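PDB 3E3V: regulatory protein recX from Lactobacillus salivarius, which probably modulates the activity of the recombinase RecA. Local coordinates for residues Q139-K143 / I156-I160; L32-V38 / I65-Y70; D16-Y21 / Y51-I55. The contacts are given in a common frame with arbitrary orientation. Numbering follows the deposited sequence.

Contact 1 (Q139-K143 / I156-I160)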
loop_
_atom_site.group_PDB
_atom_site.type_symbol
_atom_site.label_atom_id
_atom_site.label_comp_id
_atom_site.label_asym_id
_atom_site.label_seq_id
_atom_site.Cartn_x
_atom_site.Cartn_y
_atom_site.Cartn_z
ATOM N N GLN A 139 -1.351 13.342 24.671
ATOM C CA GLN A 139 -1.473 13.714 23.263
ATOM C C GLN A 139 -0.164 13.587 22.491
ATOM O O GLN A 139 -0.168 13.239 21.305
ATOM C CB GLN A 139 -2.008 15.140 23.126
ATOM C CG GLN A 139 -3.394 15.317 23.718
ATOM C CD GLN A 139 -4.144 16.476 23.099
ATOM O OE1 GLN A 139 -3.575 17.543 22.841
ATOM N NE2 GLN A 139 -5.434 16.279 22.863
ATOM N N ASN A 140 0.952 13.869 23.154
ATOM C CA ASN A 140 2.260 13.750 22.512
ATOM C C ASN A 140 2.481 12.302 22.076
ATOM O O ASN A 140 2.898 12.044 20.946
ATOM C CB ASN A 140 3.385 14.160 23.468
ATOM C CG ASN A 140 3.409 15.649 23.742
ATOM O OD1 ASN A 140 3.326 16.462 22.820
ATOM N ND2 ASN A 140 3.535 16.017 25.011
ATOM N N LYS A 141 2.209 11.363 22.979
ATOM C CA LYS A 141 2.379 9.948 22.665
ATOM C C LYS A 141 1.445 9.538 21.528
ATOM O O LYS A 141 1.836 8.792 20.644
ATOM C CB LYS A 141 2.089 9.076 23.893
ATOM C CG LYS A 141 3.129 9.145 25.007
ATOM C CD LYS A 141 2.687 8.272 26.184
ATOM C CE LYS A 141 3.735 8.177 27.288
ATOM N NZ LYS A 141 4.098 9.527 27.786
ATOM N N ILE A 142 0.211 10.026 21.553
ATOM C CA ILE A 142 -0.746 9.677 20.505
ATOM C C ILE A 142 -0.321 10.247 19.144
ATOM O O ILE A 142 -0.340 9.535 18.139
ATOM C CB ILE A 142 -2.186 10.145 20.884
ATOM C CG1 ILE A 142 -2.682 9.349 22.107
ATOM C CG2 ILE A 142 -3.141 9.904 19.731
ATOM C CD1 ILE A 142 -3.972 9.882 22.727
ATOM N N LYS A 143 0.076 11.519 19.118
ATOM C CA LYS A 143 0.524 12.147 17.875
ATOM C C LYS A 143 1.711 11.380 17.297
ATOM O O LYS A 143 1.802 11.153 16.092
ATOM C CB LYS A 143 0.958 13.591 18.137
ATOM C CG LYS A 143 -0.189 14.552 18.380
ATOM C CD LYS A 143 0.244 15.704 19.280
ATOM C CE LYS A 143 -0.836 16.764 19.384
ATOM N NZ LYS A 143 -1.052 17.421 18.063
ATOM N N ILE A 156 -3.679 14.438 11.860
ATOM C CA ILE A 156 -3.495 14.167 13.285
ATOM C C ILE A 156 -4.133 15.277 14.143
ATOM O O ILE A 156 -4.769 15.002 15.166
ATOM C CB ILE A 156 -1.973 13.990 13.606
ATOM C CG1 ILE A 156 -1.449 12.727 12.901
ATOM C CG2 ILE A 156 -1.743 13.862 15.103
ATOM C CD1 ILE A 156 0.033 12.488 13.066
ATOM N N ASP A 157 -3.984 16.527 13.718
ATOM C CA ASP A 157 -4.579 17.650 14.450
ATOM C C ASP A 157 -6.102 17.519 14.457
ATOM O O ASP A 157 -6.764 17.819 15.444
ATOM C CB ASP A 157 -4.198 18.984 13.803
ATOM C CG ASP A 157 -2.765 19.371 14.065
ATOM O OD1 ASP A 157 -2.195 18.884 15.061
ATOM O OD2 ASP A 157 -2.210 20.172 13.278
ATOM N N THR A 158 -6.655 17.081 13.341
ATOM C CA THR A 158 -8.096 16.901 13.237
ATOM C C THR A 158 -8.524 15.725 14.123
ATOM O O THR A 158 -9.589 15.756 14.744
ATOM C CB THR A 158 -8.488 16.651 11.768
ATOM O OG1 THR A 158 -8.044 17.766 10.987
ATOM C CG2 THR A 158 -10.018 16.496 11.612
ATOM N N ILE A 159 -7.688 14.692 14.188
ATOM C CA ILE A 159 -7.988 13.529 15.026
ATOM C C ILE A 159 -7.997 13.958 16.499
ATOM O O ILE A 159 -8.890 13.574 17.260
ATOM C CB ILE A 159 -6.938 12.418 14.831
ATOM C CG1 ILE A 159 -7.136 11.753 13.460
ATOM C CG2 ILE A 159 -7.026 11.405 15.969
ATOM C CD1 ILE A 159 -5.946 10.890 13.005
ATOM N N ILE A 160 -7.000 14.755 16.883
ATOM C CA ILE A 160 -6.878 15.259 18.249
ATOM C C ILE A 160 -8.086 16.120 18.630
ATOM O O ILE A 160 -8.575 16.046 19.762
ATOM C CB ILE A 160 -5.588 16.104 18.423
ATOM C CG1 ILE A 160 -4.354 15.229 18.203
ATOM C CG2 ILE A 160 -5.547 16.728 19.815
ATOM C CD1 ILE A 160 -4.263 14.051 19.146
#
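Helix 135-148 and helix 153-165 pack here as the second and third helices of the third three-helix repeat of RecX, a bundle related to helix-turn-helix domains. Their short segments run roughly antiparallel, at 137° between N-to-C directions, and the axes approach to 11.0 Å. The backbones pair up in opposite order: the CA atoms of Lys143 and Ile156 lie 6.4 Å apart and those of Gln139 and Ile160 7.5 Å, so one helical turn on each side spans the contact. Ile160 fills the gap between the helices. Its CD1 comes within 4.3 Å of Ile142 CG2, while its CG2 lies 3.1 Å from Gln139 NE2, a tight approach of an amide to a methyl group. Ile142 and Ile159 continue the apolar layer onto Ala123 of helix 112-129, which completes the bundle, and Ile156 reaches Leu146, Leu147 and Phe151. At the outer margin Lys143 makes two kinds of contact. Its CB points sideways, yet the largely extended chain reaches toward the other helix: Lys143 CG packs 3.7 Å from Ile156 CG2, and NZ passes 4.0 Å from Ile160 CG1. The ammonium group also meets an acid whose own CB points away from helix 135-148: Lys143 NZ and Asp157 OD1 form a salt bridge at 3.5 Å.

Contact 2 (L32-V38 / I65-Y70)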
loop_
_atom_site.group_PDB
_atom_site.type_symbol
_atom_site.label_atom_id
_atom_site.label_comp_id
_atom_site.label_asym_id
_atom_site.label_seq_id
_atom_site.Cartn_x
_atom_site.Cartn_y
_atom_site.Cartn_z
ATOM N N LEU A 32 -2.125 -11.242 -6.659
ATOM C CA LEU A 32 -2.042 -10.144 -7.608
ATOM C C LEU A 32 -0.563 -9.735 -7.543
ATOM O O LEU A 32 0.051 -9.833 -6.481
ATOM C CB LEU A 32 -2.956 -8.997 -7.150
ATOM C CG LEU A 32 -3.653 -8.132 -8.209
ATOM C CD1 LEU A 32 -4.616 -8.982 -9.031
ATOM C CD2 LEU A 32 -4.422 -7.002 -7.514
ATOM N N ARG A 33 0.019 -9.304 -8.660
ATOM C CA ARG A 33 1.434 -8.923 -8.672
ATOM C C ARG A 33 1.685 -7.635 -9.451
ATOM O O ARG A 33 1.022 -7.375 -10.459
ATOM C CB ARG A 33 2.278 -10.045 -9.295
ATOM C CG ARG A 33 2.172 -11.392 -8.608
ATOM C CD ARG A 33 2.754 -11.341 -7.203
ATOM N NE ARG A 33 2.700 -12.634 -6.529
ATOM C CZ ARG A 33 2.879 -12.800 -5.221
ATOM N NH1 ARG A 33 3.123 -11.753 -4.440
ATOM N NH2 ARG A 33 2.810 -14.014 -4.688
ATOM N N THR A 34 2.642 -6.829 -8.986
ATOM C CA THR A 34 2.969 -5.582 -9.668
ATOM C C THR A 34 3.732 -5.990 -10.906
ATOM O O THR A 34 4.191 -7.125 -11.003
ATOM C CB THR A 34 3.910 -4.648 -8.849
ATOM O OG1 THR A 34 5.209 -5.241 -8.766
ATOM C CG2 THR A 34 3.372 -4.397 -7.446
ATOM N N ARG A 35 3.868 -5.065 -11.848
ATOM C CA ARG A 35 4.607 -5.342 -13.070
ATOM C C ARG A 35 6.028 -5.775 -12.721
ATOM O O ARG A 35 6.516 -6.792 -13.210
ATOM C CB ARG A 35 4.652 -4.094 -13.956
ATOM C CG ARG A 35 5.585 -4.223 -15.155
ATOM C CD ARG A 35 5.517 -3.004 -16.066
ATOM N NE ARG A 35 6.479 -3.106 -17.160
ATOM C CZ ARG A 35 6.464 -2.349 -18.253
ATOM N NH1 ARG A 35 5.529 -1.420 -18.415
ATOM N NH2 ARG A 35 7.393 -2.516 -19.184
ATOM N N LYS A 36 6.679 -5.006 -11.852
ATOM C CA LYS A 36 8.052 -5.302 -11.453
ATOM C C LYS A 36 8.208 -6.664 -10.768
ATOM O O LYS A 36 9.231 -7.334 -10.944
ATOM C CB LYS A 36 8.591 -4.189 -10.547
ATOM C CG LYS A 36 10.110 -4.093 -10.553
ATOM C CD LYS A 36 10.631 -3.288 -9.379
ATOM C CE LYS A 36 12.152 -3.302 -9.338
ATOM N NZ LYS A 36 12.666 -2.650 -8.099
ATOM N N GLU A 37 7.214 -7.080 -9.985
ATOM C CA GLU A 37 7.278 -8.383 -9.318
ATOM C C GLU A 37 7.376 -9.505 -10.348
ATOM O O GLU A 37 8.071 -10.502 -10.137
ATOM C CB GLU A 37 6.040 -8.622 -8.448
ATOM C CG GLU A 37 6.106 -8.029 -7.051
ATOM C CD GLU A 37 4.889 -8.393 -6.227
ATOM O OE1 GLU A 37 3.768 -8.016 -6.627
ATOM O OE2 GLU A 37 5.044 -9.064 -5.185
ATOM N N VAL A 38 6.654 -9.352 -11.454
ATOM C CA VAL A 38 6.674 -10.345 -12.520
ATOM C C VAL A 38 7.905 -10.080 -13.378
ATOM O O VAL A 38 8.607 -10.999 -13.777
ATOM C CB VAL A 38 5.411 -10.245 -13.417
ATOM C CG1 VAL A 38 5.439 -11.330 -14.485
ATOM C CG2 VAL A 38 4.160 -10.383 -12.577
ATOM N N ILE A 65 -1.650 -7.918 -15.853
ATOM C CA ILE A 65 -0.744 -7.074 -15.089
ATOM C C ILE A 65 -1.398 -5.709 -15.209
ATOM O O ILE A 65 -1.687 -5.246 -16.316
ATOM C CB ILE A 65 0.679 -7.003 -15.686
ATOM C CG1 ILE A 65 1.431 -8.303 -15.404
ATOM C CG2 ILE A 65 1.437 -5.804 -15.082
ATOM C CD1 ILE A 65 2.849 -8.304 -15.934
ATOM N N ASN A 66 -1.656 -5.077 -14.074
ATOM C CA ASN A 66 -2.304 -3.775 -14.074
ATOM C C ASN A 66 -1.963 -3.088 -12.758
ATOM O O ASN A 66 -2.633 -3.298 -11.747
ATOM C CB ASN A 66 -3.821 -3.947 -14.191
ATOM C CG ASN A 66 -4.540 -2.629 -14.384
ATOM O OD1 ASN A 66 -4.262 -1.645 -13.692
ATOM N ND2 ASN A 66 -5.488 -2.606 -15.318
ATOM N N ASP A 67 -0.923 -2.263 -12.782
ATOM C CA ASP A 67 -0.480 -1.576 -11.586
ATOM C C ASP A 67 -1.501 -0.634 -10.944
ATOM O O ASP A 67 -1.535 -0.508 -9.716
ATOM C CB ASP A 67 0.848 -0.860 -11.867
ATOM C CG ASP A 67 2.039 -1.820 -11.854
ATOM O OD1 ASP A 67 1.838 -3.034 -11.599
ATOM O OD2 ASP A 67 3.182 -1.368 -12.091
ATOM N N LYS A 68 -2.338 0.024 -11.742
ATOM C CA LYS A 68 -3.352 0.916 -11.168
ATOM C C LYS A 68 -4.303 0.087 -10.305
ATOM O O LYS A 68 -4.669 0.484 -9.198
ATOM C CB LYS A 68 -4.134 1.625 -12.276
ATOM C CG LYS A 68 -5.377 2.364 -11.798
ATOM C CD LYS A 68 -6.117 2.979 -12.984
ATOM C CE LYS A 68 -7.635 2.916 -12.801
ATOM N NZ LYS A 68 -8.089 3.692 -11.625
ATOM N N ASN A 69 -4.689 -1.077 -10.816
ATOM C CA ASN A 69 -5.577 -1.964 -10.076
ATOM C C ASN A 69 -4.849 -2.575 -8.868
ATOM O O ASN A 69 -5.433 -2.743 -7.804
ATOM C CB ASN A 69 -6.092 -3.075 -10.985
ATOM C CG ASN A 69 -6.962 -4.058 -10.245
ATOM O OD1 ASN A 69 -7.990 -3.689 -9.672
ATOM N ND2 ASN A 69 -6.559 -5.320 -10.243
ATOM N N TYR A 70 -3.577 -2.923 -9.037
ATOM C CA TYR A 70 -2.817 -3.482 -7.918
ATOM C C TYR A 70 -2.825 -2.478 -6.763
ATOM O O TYR A 70 -3.240 -2.788 -5.648
ATOM C CB TYR A 70 -1.359 -3.740 -8.309
ATOM C CG TYR A 70 -0.564 -4.403 -7.191
ATOM C CD1 TYR A 70 -0.502 -5.796 -7.084
ATOM C CD2 TYR A 70 0.078 -3.640 -6.214
ATOM C CE1 TYR A 70 0.181 -6.417 -6.028
ATOM C CE2 TYR A 70 0.760 -4.251 -5.152
ATOM C CZ TYR A 70 0.809 -5.636 -5.067
ATOM O OH TYR A 70 1.484 -6.247 -4.031
HETATM O O HOH W 1 1.399 -9.186 -4.007
HETATM O O HOH W 2 -0.054 -5.289 -11.685
HETATM O O HOH W 3 5.417 -2.491 -11.143
#
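Two helix N-termini meet at this junction between the first and second three-helix repeats of RecX: a capping box of Thr34 and Glu37 starts helix 35-39, and Asn66 caps helix 67-81. Ile65, still in the linker, lays CG2 3.8 Å from Arg35 CA and CD1 4.1 Å from Val38 CB, extending the apolar interior of the first repeat, where it also touches Leu59. The CA-to-CB bond of Asn66 points away from 32-38, and Asn66 OD1 accepts from Asn69 N at 3.0 Å, while its own N donates to water 2, which in turn donates to Arg33 O and Asp67 OD1. Asp67 makes the direct polar link: Arg35 N donates to its OD1 at 2.9 Å, so a carboxylate from one helix start binds an amide in the first turn of the other. Its OD2 accepts from water 3, which takes a bond from Lys36 N. Asn69 adds a looser touch, ND2 3.9 Å from Leu32 CD2. Tyr70 then sets one ring face against Thr34 of the capping box, with Thr34 CG2 3.6 Å from the ring centroid in a CH-pi contact. The box itself pairs Thr34 N with Glu37 OE1 and Glu37 N with Thr34 OG1; Lys96 of the second repeat adds to it, its O hydrogen-bonded to Thr34 OG1 and its NZ in a salt bridge with Glu37. At the ring edge Leu32 O sits 3.4 Å from Tyr70 CE1, and water 1 joins that oxygen to Tyr70 OH at 2.9 Å from each.

Contact 3 (D16-Y21 / Y51-I55)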
loop_
_atom_site.group_PDB
_atom_site.type_symbol
_atom_site.label_atom_id
_atom_site.label_comp_id
_atom_site.label_asym_id
_atom_site.label_seq_id
_atom_site.Cartn_x
_atom_site.Cartn_y
_atom_site.Cartn_z
ATOM N N ASP A 16 11.538 -20.632 -24.890
ATOM C CA ASP A 16 11.970 -19.707 -23.853
ATOM C C ASP A 16 10.791 -18.816 -23.480
ATOM O O ASP A 16 10.431 -18.694 -22.315
ATOM C CB ASP A 16 13.115 -18.839 -24.378
ATOM C CG ASP A 16 14.022 -18.335 -23.273
ATOM O OD1 ASP A 16 14.773 -17.363 -23.512
ATOM O OD2 ASP A 16 13.992 -18.923 -22.168
ATOM N N ILE A 17 10.200 -18.190 -24.489
ATOM C CA ILE A 17 9.059 -17.310 -24.295
ATOM C C ILE A 17 7.899 -18.119 -23.706
ATOM O O ILE A 17 7.094 -17.610 -22.923
ATOM C CB ILE A 17 8.646 -16.679 -25.648
ATOM C CG1 ILE A 17 9.852 -15.949 -26.252
ATOM C CG2 ILE A 17 7.498 -15.710 -25.458
ATOM C CD1 ILE A 17 9.630 -15.421 -27.654
ATOM N N SER A 18 7.838 -19.392 -24.075
ATOM C CA SER A 18 6.798 -20.290 -23.603
ATOM C C SER A 18 6.929 -20.556 -22.111
ATOM O O SER A 18 5.956 -20.461 -21.362
ATOM C CB SER A 18 6.869 -21.609 -24.368
ATOM O OG SER A 18 5.965 -22.550 -23.828
ATOM N N LYS A 19 8.135 -20.913 -21.679
ATOM C CA LYS A 19 8.361 -21.173 -20.263
ATOM C C LYS A 19 8.092 -19.884 -19.486
ATOM O O LYS A 19 7.637 -19.918 -18.345
ATOM C CB LYS A 19 9.804 -21.642 -20.023
ATOM C CG LYS A 19 10.164 -22.947 -20.737
ATOM C CD LYS A 19 11.605 -23.369 -20.461
ATOM C CE LYS A 19 11.706 -24.268 -19.235
ATOM N NZ LYS A 19 11.018 -25.578 -19.466
ATOM N N GLY A 20 8.374 -18.752 -20.125
ATOM C CA GLY A 20 8.154 -17.464 -19.498
ATOM C C GLY A 20 6.681 -17.180 -19.267
ATOM O O GLY A 20 6.302 -16.715 -18.192
ATOM N N TYR A 21 5.849 -17.450 -20.270
ATOM C CA TYR A 21 4.408 -17.231 -20.146
ATOM C C TYR A 21 3.789 -18.171 -19.125
ATOM O O TYR A 21 2.838 -17.802 -18.435
ATOM C CB TYR A 21 3.699 -17.430 -21.493
ATOM C CG TYR A 21 3.686 -16.198 -22.380
ATOM C CD1 TYR A 21 3.096 -15.015 -21.948
ATOM C CD2 TYR A 21 4.260 -16.221 -23.654
ATOM C CE1 TYR A 21 3.075 -13.892 -22.754
ATOM C CE2 TYR A 21 4.243 -15.098 -24.466
ATOM C CZ TYR A 21 3.645 -13.935 -24.011
ATOM O OH TYR A 21 3.598 -12.814 -24.816
ATOM N N TYR A 51 12.910 -11.060 -24.202
ATOM C CA TYR A 51 11.683 -11.830 -24.054
ATOM C C TYR A 51 10.772 -11.402 -22.898
ATOM O O TYR A 51 9.549 -11.464 -23.016
ATOM C CB TYR A 51 12.048 -13.309 -23.927
ATOM C CG TYR A 51 12.903 -13.812 -25.077
ATOM C CD1 TYR A 51 12.478 -13.664 -26.399
ATOM C CD2 TYR A 51 14.133 -14.431 -24.845
ATOM C CE1 TYR A 51 13.252 -14.119 -27.460
ATOM C CE2 TYR A 51 14.916 -14.892 -25.899
ATOM C CZ TYR A 51 14.469 -14.733 -27.206
ATOM O OH TYR A 51 15.233 -15.182 -28.261
ATOM N N ILE A 52 11.364 -10.978 -21.786
ATOM C CA ILE A 52 10.581 -10.537 -20.634
ATOM C C ILE A 52 9.648 -9.409 -21.051
ATOM O O ILE A 52 8.462 -9.407 -20.714
ATOM C CB ILE A 52 11.494 -10.035 -19.494
ATOM C CG1 ILE A 52 12.176 -11.224 -18.818
ATOM C CG2 ILE A 52 10.685 -9.242 -18.482
ATOM C CD1 ILE A 52 13.081 -10.844 -17.665
ATOM N N SER A 53 10.193 -8.459 -21.797
ATOM C CA SER A 53 9.423 -7.325 -22.269
ATOM C C SER A 53 8.253 -7.742 -23.151
ATOM O O SER A 53 7.177 -7.143 -23.092
ATOM C CB SER A 53 10.324 -6.376 -23.050
ATOM O OG SER A 53 9.554 -5.335 -23.621
ATOM N N GLU A 54 8.469 -8.758 -23.984
ATOM C CA GLU A 54 7.412 -9.237 -24.870
ATOM C C GLU A 54 6.298 -9.845 -24.020
ATOM O O GLU A 54 5.116 -9.574 -24.230
ATOM C CB GLU A 54 7.969 -10.288 -25.837
ATOM C CG GLU A 54 6.982 -10.756 -26.900
ATOM C CD GLU A 54 7.502 -11.950 -27.697
ATOM O OE1 GLU A 54 8.662 -11.897 -28.165
ATOM O OE2 GLU A 54 6.750 -12.939 -27.851
ATOM N N ILE A 55 6.690 -10.652 -23.044
ATOM C CA ILE A 55 5.749 -11.307 -22.136
ATOM C C ILE A 55 4.971 -10.294 -21.298
ATOM O O ILE A 55 3.748 -10.376 -21.184
ATOM C CB ILE A 55 6.500 -12.282 -21.202
ATOM C CG1 ILE A 55 7.175 -13.361 -22.047
ATOM C CG2 ILE A 55 5.534 -12.927 -20.202
ATOM C CD1 ILE A 55 8.012 -14.338 -21.251
#
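Ile55 lies over the ring of Tyr21, its CG1 4.1 Å from the ring centroid and only 9° off the normal, a CH-pi contact over the face, while Ile55 CG2 is 3.7 Å from Tyr21 CD1. The same side chain pushes its CD1 to 3.6 Å from Gly20 CA. An ideal CB on Gly20 would fall 2.3 Å from Ile55 CD1, a clash, so the missing side chain gives the isoleucine its seat against the backbone of helix 14-29. This is helix-helix packing in the first three-helix repeat of RecX, between helix 14-29 and helix 49-61. Their axes come to 9.9 Å and cross at -50° in the segments concerned. One turn earlier on both helices, Ile17 and Tyr51 repeat the pairing of an aliphatic with an aromatic residue, with the partners exchanged: Ile17 CG1 is 3.5 Å from Tyr51 CD1. Ile17 CG2 also lies 4.2 Å from Ile55 CG1, joining the two pairs. Around these apolar groups sit the acids. Asp16 OD1 approaches Tyr51 CD2 at 3.3 Å, and Glu54 OE1 lies 3.7 Å from Ile17 CD1. The two segments share neither a hydrogen bond nor a salt bridge, which implies that they are held together by shape and apolar burial, with the carboxylates bordering the interface rather than bonding across it.

The three contacts are spread along an elongated chain of helical repeats. Contact 3 lies within the first repeat, contact 2 joins the first to the second, and contact 1 belongs to the third. Contacts 2 and 3 are neighbours, with centres 17 Å apart and nearest atoms about 5 Å apart; their segments alternate in sequence, and helix 35-39, which contact 2 uses, falls between the two helices that pack in contact 3. Contact 1 is remote on the opposite side of the chain's centre, its own centre 35 Å from that of contact 2 and 51 Å from that of contact 3. Contacts 1 and 3 pack helices inside single repeats; contact 2 is the one that bridges repeats.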